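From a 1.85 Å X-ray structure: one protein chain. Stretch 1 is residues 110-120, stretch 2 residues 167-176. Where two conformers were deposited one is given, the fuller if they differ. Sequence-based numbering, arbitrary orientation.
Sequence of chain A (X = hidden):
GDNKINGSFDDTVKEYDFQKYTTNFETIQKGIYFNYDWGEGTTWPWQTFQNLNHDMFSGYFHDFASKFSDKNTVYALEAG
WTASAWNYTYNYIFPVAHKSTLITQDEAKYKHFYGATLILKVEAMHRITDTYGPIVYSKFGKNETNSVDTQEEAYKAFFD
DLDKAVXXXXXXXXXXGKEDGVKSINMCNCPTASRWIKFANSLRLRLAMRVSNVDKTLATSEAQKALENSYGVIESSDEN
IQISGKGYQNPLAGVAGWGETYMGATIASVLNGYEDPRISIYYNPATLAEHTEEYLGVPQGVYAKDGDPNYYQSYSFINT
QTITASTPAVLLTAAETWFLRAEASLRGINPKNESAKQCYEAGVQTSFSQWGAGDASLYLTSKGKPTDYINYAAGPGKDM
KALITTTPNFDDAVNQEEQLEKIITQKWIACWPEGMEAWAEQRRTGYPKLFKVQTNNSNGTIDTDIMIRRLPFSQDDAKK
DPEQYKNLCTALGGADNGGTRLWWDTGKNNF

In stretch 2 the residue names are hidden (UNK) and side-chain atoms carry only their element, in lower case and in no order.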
# COMPACT_ATOMS: atom_id res chain seq x y z
N TYR A 110 -1.24 30.80 2.88
CA TYR A 110 -1.06 29.36 3.13
C TYR A 110 -1.50 28.47 1.96
O TYR A 110 -1.97 27.35 2.17
CB TYR A 110 -1.80 28.97 4.40
CG TYR A 110 -1.13 29.54 5.61
CD1 TYR A 110 0.03 28.95 6.12
CD2 TYR A 110 -1.60 30.69 6.23
CE1 TYR A 110 0.68 29.47 7.22
CE2 TYR A 110 -0.95 31.22 7.35
CZ TYR A 110 0.19 30.60 7.84
OH TYR A 110 0.85 31.11 8.95
N LYS A 111 -1.30 28.93 0.74
CA LYS A 111 -1.62 28.12 -0.43
C LYS A 111 -0.81 26.83 -0.46
O LYS A 111 -1.33 25.79 -0.90
CB LYS A 111 -1.38 28.90 -1.71
CG LYS A 111 -2.32 30.09 -1.88
CD LYS A 111 -2.05 30.82 -3.19
CE LYS A 111 -2.96 32.03 -3.35
NZ LYS A 111 -2.49 33.19 -2.53
N HIS A 112 0.45 26.92 -0.03
CA HIS A 112 1.30 25.74 0.10
C HIS A 112 0.78 24.72 1.12
O HIS A 112 0.80 23.51 0.86
CB HIS A 112 2.77 26.11 0.35
CG HIS A 112 3.03 26.92 1.59
ND1 HIS A 112 2.14 27.86 2.08
CD2 HIS A 112 4.12 26.99 2.39
CE1 HIS A 112 2.66 28.45 3.15
NE2 HIS A 112 3.86 27.94 3.36
N PHE A 113 0.31 25.20 2.28
CA PHE A 113 -0.24 24.28 3.30
C PHE A 113 -1.55 23.66 2.84
O PHE A 113 -1.86 22.51 3.14
CB PHE A 113 -0.50 25.03 4.62
CG PHE A 113 0.75 25.24 5.50
CD1 PHE A 113 2.03 25.33 4.96
CD2 PHE A 113 0.59 25.45 6.88
CE1 PHE A 113 3.13 25.58 5.77
CE2 PHE A 113 1.69 25.70 7.70
CZ PHE A 113 2.96 25.76 7.15
N TYR A 114 -2.34 24.45 2.11
CA TYR A 114 -3.57 23.96 1.46
C TYR A 114 -3.25 22.84 0.48
O TYR A 114 -3.80 21.75 0.57
CB TYR A 114 -4.27 25.12 0.73
CG TYR A 114 -5.48 24.70 -0.10
CD1 TYR A 114 -6.52 23.94 0.46
CD2 TYR A 114 -5.60 25.07 -1.43
CE1 TYR A 114 -7.65 23.56 -0.32
CE2 TYR A 114 -6.70 24.70 -2.20
CZ TYR A 114 -7.71 23.93 -1.65
OH TYR A 114 -8.80 23.59 -2.43
N GLY A 115 -2.31 23.09 -0.43
CA GLY A 115 -1.86 22.04 -1.35
C GLY A 115 -1.40 20.76 -0.66
O GLY A 115 -1.81 19.66 -1.01
N ALA A 116 -0.53 20.92 0.34
CA ALA A 116 -0.02 19.78 1.09
C ALA A 116 -1.14 19.00 1.81
O ALA A 116 -1.12 17.78 1.85
CB ALA A 116 1.06 20.28 2.12
N THR A 117 -2.09 19.72 2.40
CA THR A 117 -3.22 19.10 3.06
C THR A 117 -3.96 18.20 2.09
O THR A 117 -4.28 17.07 2.43
CB THR A 117 -4.23 20.15 3.59
OG1 THR A 117 -3.63 20.88 4.64
CG2 THR A 117 -5.51 19.46 4.11
N LEU A 118 -4.24 18.71 0.89
CA LEU A 118 -5.01 17.96 -0.10
C LEU A 118 -4.28 16.69 -0.51
O LEU A 118 -4.90 15.63 -0.60
CB LEU A 118 -5.29 18.81 -1.34
CG LEU A 118 -6.31 19.92 -1.09
CD1 LEU A 118 -6.57 20.73 -2.36
CD2 LEU A 118 -7.61 19.36 -0.56
N ILE A 119 -2.98 16.81 -0.75
CA ILE A 119 -2.16 15.64 -1.13
C ILE A 119 -2.20 14.59 -0.00
O ILE A 119 -2.42 13.40 -0.24
CB ILE A 119 -0.71 16.07 -1.49
CG1 ILE A 119 -0.74 16.96 -2.75
CG2 ILE A 119 0.19 14.82 -1.78
CD1 ILE A 119 0.44 17.91 -2.89
N LEU A 120 -1.97 15.02 1.23
CA LEU A 120 -2.02 14.08 2.34
C LEU A 120 -3.41 13.43 2.49
O LEU A 120 -3.53 12.27 2.84
CB LEU A 120 -1.63 14.77 3.64
CG LEU A 120 -0.19 15.22 3.76
CD1 LEU A 120 -0.04 16.06 5.05
CD2 LEU A 120 0.80 14.03 3.69
N UNK A 167 -2.21 23.04 -8.44
CA UNK A 167 -2.50 24.43 -8.79
C UNK A 167 -2.08 25.38 -7.65
O UNK A 167 -1.40 26.38 -7.87
c UNK A 167 -4.38 24.17 -10.48
o UNK A 167 -3.49 23.77 -11.26
c UNK A 167 -3.99 24.61 -9.08
o UNK A 167 -5.59 24.22 -10.79
N UNK A 168 -2.52 25.05 -6.43
CA UNK A 168 -2.22 25.89 -5.25
C UNK A 168 -0.71 26.04 -5.02
O UNK A 168 -0.21 27.14 -4.80
c UNK A 168 -2.90 25.31 -4.01
N UNK A 169 0.02 24.93 -5.09
CA UNK A 169 1.47 24.95 -4.84
C UNK A 169 2.22 25.66 -5.95
O UNK A 169 3.16 26.41 -5.69
c UNK A 169 2.00 23.53 -4.65
c UNK A 169 1.68 22.92 -3.28
c UNK A 169 1.42 21.42 -3.37
c UNK A 169 2.75 23.21 -2.25
N UNK A 170 1.78 25.47 -7.19
CA UNK A 170 2.37 26.20 -8.32
C UNK A 170 2.09 27.71 -8.21
O UNK A 170 2.99 28.54 -8.39
c UNK A 170 2.37 26.39 -10.83
o UNK A 170 3.59 26.44 -11.00
c UNK A 170 1.86 25.63 -9.64
o UNK A 170 1.54 26.93 -11.58
N UNK A 171 0.85 28.08 -7.88
CA UNK A 171 0.55 29.48 -7.61
C UNK A 171 1.39 30.06 -6.47
O UNK A 171 1.93 31.18 -6.58
o UNK A 171 -1.68 29.25 -8.41
c UNK A 171 -1.24 31.18 -7.04
c UNK A 171 -0.93 29.69 -7.29
N UNK A 172 1.52 29.31 -5.38
CA UNK A 172 2.33 29.74 -4.25
C UNK A 172 3.73 30.11 -4.74
O UNK A 172 4.27 31.15 -4.35
c UNK A 172 2.41 28.62 -3.20
c UNK A 172 4.72 28.19 -2.27
c UNK A 172 3.22 29.53 -0.98
c UNK A 172 5.42 29.07 -0.16
o UNK A 172 6.39 29.20 0.80
c UNK A 172 3.47 28.80 -2.14
c UNK A 172 4.19 29.68 0.01
c UNK A 172 5.69 28.33 -1.29
N UNK A 173 4.31 29.26 -5.58
CA UNK A 173 5.66 29.52 -6.08
C UNK A 173 5.71 30.68 -7.05
O UNK A 173 6.62 31.52 -6.96
c UNK A 173 6.26 28.28 -6.72
c UNK A 173 7.06 25.91 -6.60
c UNK A 173 7.88 27.59 -4.83
c UNK A 173 6.69 27.16 -5.76
N UNK A 174 4.76 30.75 -7.98
CA UNK A 174 4.74 31.85 -8.96
C UNK A 174 4.50 33.21 -8.30
O UNK A 174 4.91 34.23 -8.84
c UNK A 174 3.71 31.58 -10.08
c UNK A 174 3.01 30.11 -12.02
c UNK A 174 4.12 30.45 -11.04
c UNK A 174 3.51 29.11 -13.07
n UNK A 174 2.40 28.38 -13.75
N UNK A 175 3.84 33.24 -7.13
CA UNK A 175 3.65 34.47 -6.37
C UNK A 175 4.88 34.84 -5.53
O UNK A 175 4.82 35.82 -4.77
c UNK A 175 2.45 34.35 -5.41
c UNK A 175 1.07 34.37 -6.06
c UNK A 175 -0.08 34.14 -5.05
o UNK A 175 0.16 33.69 -3.90
o UNK A 175 -1.24 34.41 -5.42
N UNK A 176 5.96 34.06 -5.61
CA UNK A 176 7.18 34.36 -4.87
C UNK A 176 7.31 33.66 -3.52
O UNK A 176 8.14 34.05 -2.72

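Position 167 carries two carbons, the second bearing two oxygens. That is a short carboxylate. It is exposed and out of reach of stretch 1. The residue is Asp167.

Position 168 has a single side-chain carbon, CB. This carbon points toward stretch 1. The CB of position 168 lies 3.5 Å from Lys111 O and 3.7 Å from Tyr114 CD2. One carbon makes it alanine. Ala168 is buried. The backbones are close here: the CA atoms of Ala168 and Lys111 are 5.3 Å apart.

Position 169 has four carbons, forked at the second. Its CB points sideways, but the end of the chain turns in to stretch 1 and sits among His112, Gly115, Ala116 and Ile119. One carbon of the fork meets Gly115 and Ile119, and the other meets His112. The fork after CB excludes isoleucine, and the residue is Leu169. Leu169 CD1 is 3.9 Å from Gly115 CA and 3.7 Å from Ile119 CD1, while Leu169 CD2 is 3.7 Å from His112 O. Gly115 leaves room for it, since a CB on Gly115 would fall 2.6 Å from Leu169 CG.

Position 170 again shows two carbons, the second with two oxygens. It is out of reach of stretch 1. The atoms give Asp170.

Position 171 has one carbon carrying one oxygen and one carbon. The outer carbon meets the side chain of Lys111. A branched side chain of this kind is threonine. Thr171 OG1 donates a hydrogen bond to Asp167 O at 2.9 Å, one turn back. Its methyl, Thr171 CG2, meets Lys111 CD at 4.0 Å.

Position 172 has one carbon, then a ring of six carbons bearing an oxygen. The ring makes an offset stack with the His112 ring; the planes are 11° apart. The CB of His112 also stands over the face of the six-carbon ring, a CH-pi contact. The oxygen separates it from phenylalanine, and the residue is Tyr172. Tyr172 CE1 is 3.4 Å from His112 CG.

Position 173 has four carbons forked at the second, as in Leu169. It is out of reach of stretch 1. This is Leu173.

Position 174 has four carbons in a row ending in nitrogen. It is out of reach of stretch 1. The chain is lysine. Lys174 NZ forms a salt bridge with Asp170 OD2 at 2.7 Å, within its own helix.

Position 175 has three carbons, the third with two oxygens. A terminal oxygen meets Lys111 NZ. This is Glu175. Lys111 NZ donates to Glu175 OE1 at 3.0 Å in a salt bridge. The bond from Lys111 NZ to Glu175 OE2, at 3.4 Å, is weak.

Position 176 has no side-chain atoms. It is out of reach of stretch 1. Its phi is positive, and a CB would be jammed against the preceding carbonyl oxygen. Gly176 is the first residue past the helix to leave helical angles, in a Schellman motif.

The two helices run nearly antiparallel, at 158°, with axes 7.7 Å apart at closest approach. Ala168 and Gly115 supply small surfaces, and Leu169 fills the hole that Gly115 helps to form. The stack of His112 on Tyr172 extends the packing. The Lys111 to Glu175 salt bridge adds a charged link to this mainly apolar contact, which buries 474 Å² in all.

Stretch 2 167-176: DALDTYLKEG
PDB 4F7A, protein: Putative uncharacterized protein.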